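Side-chain contacts in erythrocyte binding antigen 140 (Plasmodium falciparum, PDB 4GF2), which probably binds sialic acid-bearing glycophorin C on the host red-cell surface through tandem Duffy-binding-like domains during invasion by the malaria parasite: residues W179-N184 and N250-D255; D541-D546 and K561-Y566; I555-N560 and K568-E573. The protein carries 3 engineered substitutions. All blocks are in the same frame, centred on the assembly; numbering follows the deposited sequence.

Contact 1 of 3, residues W179-N184 and N250-D255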
loop_
_atom_site.group_PDB
_atom_site.type_symbol
_atom_site.label_atom_id
_atom_site.label_comp_id
_atom_site.label_asym_id
_atom_site.label_seq_id
_atom_site.Cartn_x
_atom_site.Cartn_y
_atom_site.Cartn_z
ATOM N N TRP A 179 19.932 -1.008 -27.675
ATOM C CA TRP A 179 18.745 -0.604 -26.921
ATOM C C TRP A 179 18.914 -0.884 -25.433
ATOM O O TRP A 179 18.589 -0.043 -24.597
ATOM C CB TRP A 179 17.490 -1.297 -27.446
ATOM C CG TRP A 179 16.923 -0.651 -28.670
ATOM C CD1 TRP A 179 17.546 0.251 -29.486
ATOM C CD2 TRP A 179 15.613 -0.847 -29.216
ATOM N NE1 TRP A 179 16.707 0.619 -30.511
ATOM C CE2 TRP A 179 15.514 -0.040 -30.367
ATOM C CE3 TRP A 179 14.517 -1.633 -28.848
ATOM C CZ2 TRP A 179 14.363 0.006 -31.149
ATOM C CZ3 TRP A 179 13.376 -1.588 -29.629
ATOM C CH2 TRP A 179 13.308 -0.775 -30.765
ATOM N N ILE A 180 19.431 -2.060 -25.102
ATOM C CA ILE A 180 19.676 -2.404 -23.707
ATOM C C ILE A 180 20.597 -1.363 -23.061
ATOM O O ILE A 180 20.324 -0.874 -21.966
ATOM C CB ILE A 180 20.273 -3.821 -23.574
ATOM C CG1 ILE A 180 19.172 -4.868 -23.780
ATOM C CG2 ILE A 180 20.910 -4.014 -22.209
ATOM C CD1 ILE A 180 19.642 -6.306 -23.667
ATOM N N LYS A 181 21.676 -1.015 -23.754
ATOM C CA LYS A 181 22.623 -0.027 -23.253
ATOM C C LYS A 181 21.944 1.317 -23.020
ATOM O O LYS A 181 22.140 1.951 -21.981
ATOM C CB LYS A 181 23.777 0.154 -24.242
ATOM C CG LYS A 181 24.866 -0.906 -24.159
ATOM C CD LYS A 181 25.561 -1.054 -25.502
ATOM C CE LYS A 181 27.022 -1.396 -25.357
ATOM N NZ LYS A 181 27.673 -1.476 -26.694
ATOM N N GLU A 182 21.161 1.756 -24.002
ATOM C CA GLU A 182 20.464 3.031 -23.911
ATOM C C GLU A 182 19.490 2.992 -22.741
ATOM O O GLU A 182 19.463 3.901 -21.913
ATOM C CB GLU A 182 19.712 3.342 -25.214
ATOM C CG GLU A 182 18.962 4.680 -25.189
ATOM C CD GLU A 182 18.153 4.945 -26.449
ATOM O OE1 GLU A 182 18.051 4.038 -27.302
ATOM O OE2 GLU A 182 17.619 6.068 -26.587
ATOM N N TRP A 183 18.702 1.925 -22.673
ATOM C CA TRP A 183 17.715 1.769 -21.612
ATOM C C TRP A 183 18.381 1.800 -20.243
ATOM O O TRP A 183 17.886 2.446 -19.318
ATOM C CB TRP A 183 16.945 0.459 -21.782
ATOM C CG TRP A 183 15.906 0.275 -20.736
ATOM C CD1 TRP A 183 14.585 0.587 -20.830
ATOM C CD2 TRP A 183 16.104 -0.250 -19.421
ATOM N NE1 TRP A 183 13.943 0.284 -19.657
ATOM C CE2 TRP A 183 14.854 -0.231 -18.774
ATOM C CE3 TRP A 183 17.215 -0.735 -18.727
ATOM C CZ2 TRP A 183 14.683 -0.678 -17.467
ATOM C CZ3 TRP A 183 17.046 -1.179 -17.431
ATOM C CH2 TRP A 183 15.790 -1.147 -16.813
ATOM N N ASN A 184 19.502 1.096 -20.117
ATOM C CA ASN A 184 20.250 1.072 -18.868
ATOM C C ASN A 184 20.636 2.479 -18.428
ATOM O O ASN A 184 20.497 2.829 -17.255
ATOM C CB ASN A 184 21.506 0.213 -19.011
ATOM C CG ASN A 184 22.272 0.076 -17.706
ATOM O OD1 ASN A 184 21.686 0.077 -16.623
ATOM N ND2 ASN A 184 23.589 -0.042 -17.805
ATOM N N ASN A 250 28.550 -13.772 -24.750
ATOM C CA ASN A 250 29.629 -12.888 -24.313
ATOM C C ASN A 250 29.343 -12.156 -23.006
ATOM O O ASN A 250 29.853 -11.062 -22.777
ATOM C CB ASN A 250 29.949 -11.871 -25.409
ATOM C CG ASN A 250 30.404 -12.529 -26.692
ATOM O OD1 ASN A 250 30.341 -13.750 -26.832
ATOM N ND2 ASN A 250 30.864 -11.721 -27.640
ATOM N N ASN A 251 28.529 -12.763 -22.150
ATOM C CA ASN A 251 28.250 -12.203 -20.832
ATOM C C ASN A 251 27.727 -10.776 -20.894
ATOM O O ASN A 251 27.807 -10.035 -19.912
ATOM C CB ASN A 251 29.511 -12.237 -19.968
ATOM C CG ASN A 251 30.111 -13.620 -19.873
ATOM O OD1 ASN A 251 29.663 -14.451 -19.083
ATOM N ND2 ASN A 251 31.131 -13.878 -20.683
ATOM N N PHE A 252 27.190 -10.389 -22.045
ATOM C CA PHE A 252 26.665 -9.043 -22.215
ATOM C C PHE A 252 25.769 -8.667 -21.041
ATOM O O PHE A 252 26.019 -7.678 -20.352
ATOM C CB PHE A 252 25.891 -8.933 -23.530
ATOM C CG PHE A 252 25.360 -7.556 -23.807
ATOM C CD1 PHE A 252 26.222 -6.512 -24.093
ATOM C CD2 PHE A 252 23.998 -7.307 -23.785
ATOM C CE1 PHE A 252 25.735 -5.244 -24.350
ATOM C CE2 PHE A 252 23.508 -6.044 -24.043
ATOM C CZ PHE A 252 24.377 -5.009 -24.325
ATOM N N LEU A 253 24.730 -9.462 -20.808
ATOM C CA LEU A 253 23.784 -9.170 -19.733
ATOM C C LEU A 253 24.476 -9.243 -18.379
ATOM O O LEU A 253 24.296 -8.368 -17.531
ATOM C CB LEU A 253 22.600 -10.140 -19.772
ATOM C CG LEU A 253 21.773 -10.104 -21.058
ATOM C CD1 LEU A 253 20.715 -11.193 -21.047
ATOM C CD2 LEU A 253 21.139 -8.734 -21.250
ATOM N N ASN A 254 25.274 -10.289 -18.186
ATOM C CA ASN A 254 26.004 -10.480 -16.940
ATOM C C ASN A 254 26.917 -9.297 -16.634
ATOM O O ASN A 254 26.769 -8.637 -15.603
ATOM C CB ASN A 254 26.825 -11.769 -16.998
ATOM C CG ASN A 254 27.695 -11.961 -15.772
ATOM O OD1 ASN A 254 28.916 -11.814 -15.834
ATOM N ND2 ASN A 254 27.068 -12.285 -14.646
ATOM N N ASP A 255 27.863 -9.036 -17.533
ATOM C CA ASP A 255 28.754 -7.886 -17.408
ATOM C C ASP A 255 27.966 -6.636 -17.036
ATOM O O ASP A 255 28.329 -5.921 -16.102
ATOM C CB ASP A 255 29.506 -7.644 -18.718
ATOM C CG ASP A 255 30.457 -8.772 -19.064
ATOM O OD1 ASP A 255 31.005 -9.396 -18.132
ATOM O OD2 ASP A 255 30.660 -9.030 -20.268
#

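Contact 2 of 3, residues D541-D546 and K561-Y566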
loop_
_atom_site.group_PDB
_atom_site.type_symbol
_atom_site.label_atom_id
_atom_site.label_comp_id
_atom_site.label_asym_id
_atom_site.label_seq_id
_atom_site.Cartn_x
_atom_site.Cartn_y
_atom_site.Cartn_z
ATOM N N ASP A 541 -33.444 -4.509 28.763
ATOM C CA ASP A 541 -34.620 -4.070 28.026
ATOM C C ASP A 541 -34.393 -4.233 26.531
ATOM O O ASP A 541 -35.270 -4.703 25.809
ATOM C CB ASP A 541 -34.935 -2.611 28.356
ATOM C CG ASP A 541 -36.274 -2.165 27.809
ATOM O OD1 ASP A 541 -37.250 -2.940 27.907
ATOM O OD2 ASP A 541 -36.353 -1.035 27.281
ATOM N N LYS A 542 -33.208 -3.846 26.069
ATOM C CA LYS A 542 -32.873 -3.954 24.654
ATOM C C LYS A 542 -32.763 -5.414 24.242
ATOM O O LYS A 542 -33.291 -5.816 23.205
ATOM C CB LYS A 542 -31.558 -3.230 24.352
ATOM C CG LYS A 542 -31.053 -3.452 22.932
ATOM C CD LYS A 542 -29.790 -2.657 22.652
ATOM C CE LYS A 542 -29.162 -3.065 21.328
ATOM N NZ LYS A 542 -30.055 -2.801 20.164
ATOM N N TYR A 543 -32.070 -6.202 25.054
ATOM C CA TYR A 543 -31.897 -7.619 24.778
ATOM C C TYR A 543 -33.260 -8.281 24.619
ATOM O O TYR A 543 -33.461 -9.107 23.732
ATOM C CB TYR A 543 -31.113 -8.286 25.907
ATOM C CG TYR A 543 -31.000 -9.786 25.774
ATOM C CD1 TYR A 543 -32.011 -10.624 26.234
ATOM C CD2 TYR A 543 -29.881 -10.369 25.192
ATOM C CE1 TYR A 543 -31.912 -11.997 26.116
ATOM C CE2 TYR A 543 -29.772 -11.741 25.070
ATOM C CZ TYR A 543 -30.791 -12.551 25.534
ATOM O OH TYR A 543 -30.689 -13.917 25.415
ATOM N N THR A 544 -34.196 -7.901 25.481
ATOM C CA THR A 544 -35.534 -8.483 25.477
ATOM C C THR A 544 -36.351 -8.003 24.282
ATOM O O THR A 544 -36.926 -8.808 23.548
ATOM C CB THR A 544 -36.294 -8.122 26.762
ATOM O OG1 THR A 544 -35.563 -8.590 27.900
ATOM C CG2 THR A 544 -37.678 -8.752 26.759
ATOM N N LYS A 545 -36.406 -6.689 24.096
ATOM C CA LYS A 545 -37.159 -6.105 22.993
ATOM C C LYS A 545 -36.620 -6.574 21.645
ATOM O O LYS A 545 -37.393 -6.876 20.736
ATOM C CB LYS A 545 -37.130 -4.577 23.075
ATOM C CG LYS A 545 -37.990 -4.014 24.195
ATOM C CD LYS A 545 -37.873 -2.502 24.294
ATOM C CE LYS A 545 -38.841 -1.943 25.325
ATOM N NZ LYS A 545 -38.599 -0.502 25.607
ATOM N N ASP A 546 -35.296 -6.634 21.518
ATOM C CA ASP A 546 -34.676 -7.096 20.279
ATOM C C ASP A 546 -34.972 -8.577 20.059
ATOM O O ASP A 546 -35.336 -8.987 18.956
ATOM C CB ASP A 546 -33.161 -6.863 20.293
ATOM C CG ASP A 546 -32.783 -5.408 20.045
ATOM O OD1 ASP A 546 -33.674 -4.601 19.703
ATOM O OD2 ASP A 546 -31.585 -5.074 20.179
ATOM N N LYS A 561 -33.426 -17.273 25.446
ATOM C CA LYS A 561 -32.753 -17.391 26.733
ATOM C C LYS A 561 -32.885 -16.070 27.475
ATOM O O LYS A 561 -32.446 -15.031 26.985
ATOM C CB LYS A 561 -31.277 -17.747 26.553
ATOM C CG LYS A 561 -31.036 -19.158 26.052
ATOM C CD LYS A 561 -29.561 -19.517 26.105
ATOM C CE LYS A 561 -29.325 -20.963 25.694
ATOM N NZ LYS A 561 -27.899 -21.364 25.846
ATOM N N GLU A 562 -33.505 -16.111 28.649
ATOM C CA GLU A 562 -33.705 -14.905 29.441
ATOM C C GLU A 562 -32.387 -14.147 29.574
ATOM O O GLU A 562 -31.326 -14.750 29.736
ATOM C CB GLU A 562 -34.266 -15.252 30.821
ATOM C CG GLU A 562 -35.502 -14.454 31.208
ATOM C CD GLU A 562 -36.683 -14.720 30.293
ATOM O OE1 GLU A 562 -37.568 -15.519 30.675
ATOM O OE2 GLU A 562 -36.730 -14.129 29.193
ATOM N N ALA A 563 -32.464 -12.823 29.495
ATOM C CA ALA A 563 -31.280 -11.971 29.537
ATOM C C ALA A 563 -30.305 -12.397 30.629
ATOM O O ALA A 563 -29.115 -12.591 30.367
ATOM C CB ALA A 563 -31.688 -10.518 29.738
ATOM N N ASN A 564 -30.808 -12.538 31.852
ATOM C CA ASN A 564 -29.950 -12.866 32.986
ATOM C C ASN A 564 -29.365 -14.273 32.874
ATOM O O ASN A 564 -28.361 -14.589 33.514
ATOM C CB ASN A 564 -30.700 -12.691 34.311
ATOM C CG ASN A 564 -31.975 -13.505 34.376
ATOM O OD1 ASN A 564 -32.223 -14.364 33.531
ATOM N ND2 ASN A 564 -32.795 -13.239 35.388
ATOM N N VAL A 565 -29.990 -15.113 32.055
ATOM C CA VAL A 565 -29.463 -16.448 31.799
ATOM C C VAL A 565 -28.310 -16.359 30.812
ATOM O O VAL A 565 -27.258 -16.967 31.009
ATOM C CB VAL A 565 -30.543 -17.390 31.240
ATOM C CG1 VAL A 565 -29.909 -18.658 30.687
ATOM C CG2 VAL A 565 -31.568 -17.720 32.319
ATOM N N TYR A 566 -28.518 -15.596 29.747
ATOM C CA TYR A 566 -27.474 -15.356 28.764
ATOM C C TYR A 566 -26.193 -14.888 29.448
ATOM O O TYR A 566 -25.094 -15.302 29.076
ATOM C CB TYR A 566 -27.944 -14.318 27.747
ATOM C CG TYR A 566 -26.841 -13.756 26.882
ATOM C CD1 TYR A 566 -26.481 -14.372 25.692
ATOM C CD2 TYR A 566 -26.164 -12.604 27.255
ATOM C CE1 TYR A 566 -25.473 -13.856 24.898
ATOM C CE2 TYR A 566 -25.156 -12.081 26.471
ATOM C CZ TYR A 566 -24.815 -12.710 25.294
ATOM O OH TYR A 566 -23.810 -12.185 24.517
#

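Contact 3 of 3, residues I555-N560 and K568-E573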
loop_
_atom_site.group_PDB
_atom_site.type_symbol
_atom_site.label_atom_id
_atom_site.label_comp_id
_atom_site.label_asym_id
_atom_site.label_seq_id
_atom_site.Cartn_x
_atom_site.Cartn_y
_atom_site.Cartn_z
ATOM N N ILE A 555 -28.879 -16.971 15.857
ATOM C CA ILE A 555 -27.795 -16.981 16.831
ATOM C C ILE A 555 -28.053 -18.010 17.921
ATOM O O ILE A 555 -28.848 -17.774 18.830
ATOM C CB ILE A 555 -27.619 -15.599 17.482
ATOM C CG1 ILE A 555 -27.342 -14.547 16.407
ATOM C CG2 ILE A 555 -26.494 -15.636 18.506
ATOM C CD1 ILE A 555 -27.142 -13.152 16.951
ATOM N N ASP A 556 -27.375 -19.149 17.826
ATOM C CA ASP A 556 -27.527 -20.214 18.810
ATOM C C ASP A 556 -26.984 -19.778 20.166
ATOM O O ASP A 556 -26.213 -18.821 20.260
ATOM C CB ASP A 556 -26.809 -21.480 18.342
ATOM C CG ASP A 556 -27.349 -22.002 17.026
ATOM O OD1 ASP A 556 -27.718 -21.174 16.165
ATOM O OD2 ASP A 556 -27.407 -23.239 16.854
ATOM N N GLU A 557 -27.389 -20.491 21.213
ATOM C CA GLU A 557 -27.010 -20.143 22.579
ATOM C C GLU A 557 -27.436 -18.715 22.914
ATOM O O GLU A 557 -26.792 -18.031 23.710
ATOM C CB GLU A 557 -25.501 -20.318 22.785
ATOM C CG GLU A 557 -25.072 -21.764 22.996
ATOM C CD GLU A 557 -23.572 -21.908 23.187
ATOM O OE1 GLU A 557 -22.851 -20.897 23.049
ATOM O OE2 GLU A 557 -23.115 -23.034 23.477
ATOM N N VAL A 558 -28.531 -18.277 22.301
ATOM C CA VAL A 558 -29.106 -16.961 22.569
ATOM C C VAL A 558 -30.619 -17.000 22.382
ATOM O O VAL A 558 -31.370 -16.488 23.214
ATOM C CB VAL A 558 -28.525 -15.874 21.642
ATOM C CG1 VAL A 558 -29.316 -14.575 21.780
ATOM C CG2 VAL A 558 -27.052 -15.638 21.945
ATOM N N LYS A 559 -31.058 -17.602 21.281
ATOM C CA LYS A 559 -32.479 -17.743 20.995
ATOM C C LYS A 559 -33.244 -18.238 22.217
ATOM O O LYS A 559 -32.961 -19.312 22.750
ATOM C CB LYS A 559 -32.699 -18.709 19.829
ATOM C CG LYS A 559 -34.159 -18.860 19.427
ATOM C CD LYS A 559 -34.383 -20.100 18.578
ATOM C CE LYS A 559 -35.863 -20.318 18.301
ATOM N NZ LYS A 559 -36.125 -21.654 17.701
ATOM N N ASN A 560 -34.212 -17.441 22.655
ATOM C CA ASN A 560 -35.083 -17.816 23.762
ATOM C C ASN A 560 -34.311 -18.172 25.030
ATOM O O ASN A 560 -34.508 -19.239 25.612
ATOM C CB ASN A 560 -35.983 -18.981 23.354
ATOM C CG ASN A 560 -37.081 -19.246 24.361
ATOM O OD1 ASN A 560 -37.439 -18.370 25.149
ATOM N ND2 ASN A 560 -37.625 -20.457 24.341
ATOM N N LYS A 568 -25.219 -15.321 32.827
ATOM C CA LYS A 568 -24.639 -16.367 33.668
ATOM C C LYS A 568 -23.873 -17.397 32.842
ATOM O O LYS A 568 -22.917 -17.999 33.325
ATOM C CB LYS A 568 -25.725 -17.067 34.492
ATOM C CG LYS A 568 -25.612 -16.849 35.999
ATOM C CD LYS A 568 -25.517 -18.171 36.754
ATOM C CE LYS A 568 -24.209 -18.892 36.466
ATOM N NZ LYS A 568 -24.104 -20.189 37.188
ATOM N N GLU A 569 -24.293 -17.595 31.596
ATOM C CA GLU A 569 -23.643 -18.564 30.720
ATOM C C GLU A 569 -22.406 -17.985 30.038
ATOM O O GLU A 569 -21.296 -18.489 30.217
ATOM C CB GLU A 569 -24.624 -19.069 29.662
ATOM C CG GLU A 569 -25.728 -19.954 30.219
ATOM C CD GLU A 569 -26.565 -20.594 29.131
ATOM O OE1 GLU A 569 -26.433 -20.182 27.958
ATOM O OE2 GLU A 569 -27.353 -21.513 29.445
ATOM N N LYS A 570 -22.603 -16.928 29.255
ATOM C CA LYS A 570 -21.520 -16.327 28.479
ATOM C C LYS A 570 -20.480 -15.628 29.356
ATOM O O LYS A 570 -19.304 -15.567 29.002
ATOM C CB LYS A 570 -22.088 -15.334 27.464
ATOM C CG LYS A 570 -22.859 -15.981 26.324
ATOM C CD LYS A 570 -21.929 -16.713 25.366
ATOM C CE LYS A 570 -22.683 -17.251 24.160
ATOM N NZ LYS A 570 -21.768 -17.842 23.145
ATOM N N SER A 571 -20.917 -15.101 30.495
ATOM C CA SER A 571 -20.021 -14.394 31.405
ATOM C C SER A 571 -19.437 -15.337 32.456
ATOM O O SER A 571 -20.055 -15.579 33.493
ATOM C CB SER A 571 -20.760 -13.245 32.096
ATOM O OG SER A 571 -21.212 -12.286 31.157
ATOM N N LYS A 572 -18.244 -15.860 32.183
ATOM C CA LYS A 572 -17.552 -16.739 33.121
ATOM C C LYS A 572 -17.527 -16.146 34.524
ATOM O O LYS A 572 -17.829 -16.826 35.503
ATOM C CB LYS A 572 -16.110 -16.976 32.668
ATOM C CG LYS A 572 -15.905 -18.175 31.758
ATOM C CD LYS A 572 -14.421 -18.494 31.639
ATOM C CE LYS A 572 -14.101 -19.288 30.384
ATOM N NZ LYS A 572 -12.631 -19.463 30.214
ATOM N N GLU A 573 -17.160 -14.872 34.606
ATOM C CA GLU A 573 -16.981 -14.194 35.886
ATOM C C GLU A 573 -18.240 -14.233 36.749
ATOM O O GLU A 573 -18.172 -14.035 37.961
ATOM C CB GLU A 573 -16.585 -12.737 35.647
ATOM C CG GLU A 573 -15.783 -12.117 36.773
ATOM C CD GLU A 573 -14.337 -12.570 36.776
ATOM O OE1 GLU A 573 -13.995 -13.482 35.994
ATOM O OE2 GLU A 573 -13.540 -12.009 37.558
#

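Contact 1 of 3, residues W179-N184 and N250-D255
Two first torsions set up the meeting of Ile180 with Phe252. Phe252 holds CG anti to its own backbone N (chi1 -178°), which carries the ring out of its helix toward 179-184. Ile180 holds CG1 beside its backbone N (chi1 -76°) and extends straight to CD1, leaving CG2 as a second branch facing the same ring. The isoleucine and the phenylalanine run alongside one another with opposite headings. CG2 of Ile180 lies 3.8 Å from CE2 of Phe252, approaching obliquely, while CD1 reaches the same CE2 at 3.9 Å within the plane of the ring, at its edge. That methyl does double duty, since Ile180 CD1 is also 3.7 Å from CD2 of Leu253, whose side chain crosses that of Ile180 at about a right angle. Lys181 contributes only its aliphatic part: CG stands at the ring edge, 4.1 Å from CZ of Phe252, and the chain, bent at chi3, continues to an amine paired with Glu173. No hydrogen bond spans the two segments, and the junction is purely apolar. It fastens the first turn of helix 252-259, whose Leu253 N is held by Asp248, onto helix 175-202 of the first Duffy-binding-like region. Helix 213-242 closes the group, with Tyr240 stacked on Phe252 and both Thr237 and Tyr240 touching Leu253.

Contact 2 of 3, residues D541-D546 and K561-Y566
This is a buried aromatic contact, pinned by one hydrogen bond, between the last third of helix 518-548 and the start of helix 563-570, where the chain returns after a loop. Tyr543 dominates it. Its CG is anti to the backbone N (chi1 174°), which sends the ring from the long helix toward the start of helix 563-570, and the hydroxyl ends at the carbonyl of Lys561. Tyr543 OH donates to Lys561 O over 2.6 Å, in the carbonyl plane and with a C=O...donor angle of 147°. This bond satisfies the hydroxyl of a buried side chain and probably helps to fix the position of the ring. Along the ring's flank, CD1 of Tyr543 is 3.5 Å from CB of Ala563, and its CE1 is likewise 3.5 Å from CA of Ala563; the small side chain is consistent with the close approach of the backbones, the CA atoms of Tyr543 and Ala563 being 6.5 Å apart. The long helix belongs to the antiparallel pair 478-508 and 518-548, as in the third subdomain of Duffy-binding-like folds, and Tyr543 also rests on Phe479 and Leu480 of the partner helix. On its other flank the tyrosine meets Tyr566. CE2 of Tyr543 lies over one face of the Tyr566 ring, toward the rim and 4.0 Å above its plane, with the two ring planes inclined at 40°. The Tyr566 hydroxyl goes to Leu480 O, again tying helix 563-570 to helix 478-508. Lys561, by contrast, offers its backbone to the contact while its extended side chain leads away to a salt bridge with Glu569. At the N-cap, Glu562 O accepts from both Val565 N, at 2.7 Å, and Tyr566 N.

Contact 3 of 3, residues I555-N560 and K568-E573
A single salt bridge joins Glu557 to Lys570: NZ of the lysine donates to OE1 of the glutamate at 3.2 Å, approaching the oxygen nearly along its C-O axis. It is a surface loop-to-helix bridge, tying the loop between helices 518-548 and 563-570 to the C-terminal end of the shorter helix. The site lies beside the long helices 478-508 and 518-548, consistent with the helical third subdomain of the second Duffy-binding-like domain. Each partner gets there differently. Glu557 has a left-handed backbone conformation (phi 57°), with its CB directed toward the helix, and from there its chain runs out fully extended. Lys570, the final helical residue before Ser571 departs from the helix, starts off to one side and swings back through a bend at chi2 (-71°), after which it is straight to the amine. The two chains cross at about a right angle, meeting only at their ends. A second acid lies nearby: OE1 of Glu569 is 6.1 Å from OE1 of Glu557, but the charge of Glu569 is met by Lys561 NZ. Packing is slight, with 122 Å² buried in all, as befits a bridge at the surface. Lys570 rests on Lys484 of helix 478-508, and Ser571 OG bonds to Lys484 O, anchoring the end of the short helix there. Within the loop, a weak backbone bond runs from Lys559 N to Ile555 O. Besides NZ, the Lys570 atom that comes close to the carboxylate is CE, 3.8 Å from Glu557 OE1.

In the fold
Contact 1 closes before the other two open, and the segments of contacts 2 and 3 alternate along the chain. Contact 1 lies in the first half, on helices 175-202 and 252-259, centre to centre about 75 Å from contact 2 and about 70 Å from contact 3, on the opposite side of the chain's centre. Contacts 2 and 3 have centres about 10 Å apart and share helix 563-570; Val558 of the loop packs on Tyr566 and so joins them. Helix 563-570 thus meets aromatic packing near its start and a surface salt bridge near its end, while contact 1 joins two helices in the other half of this elongated, two-domain molecule.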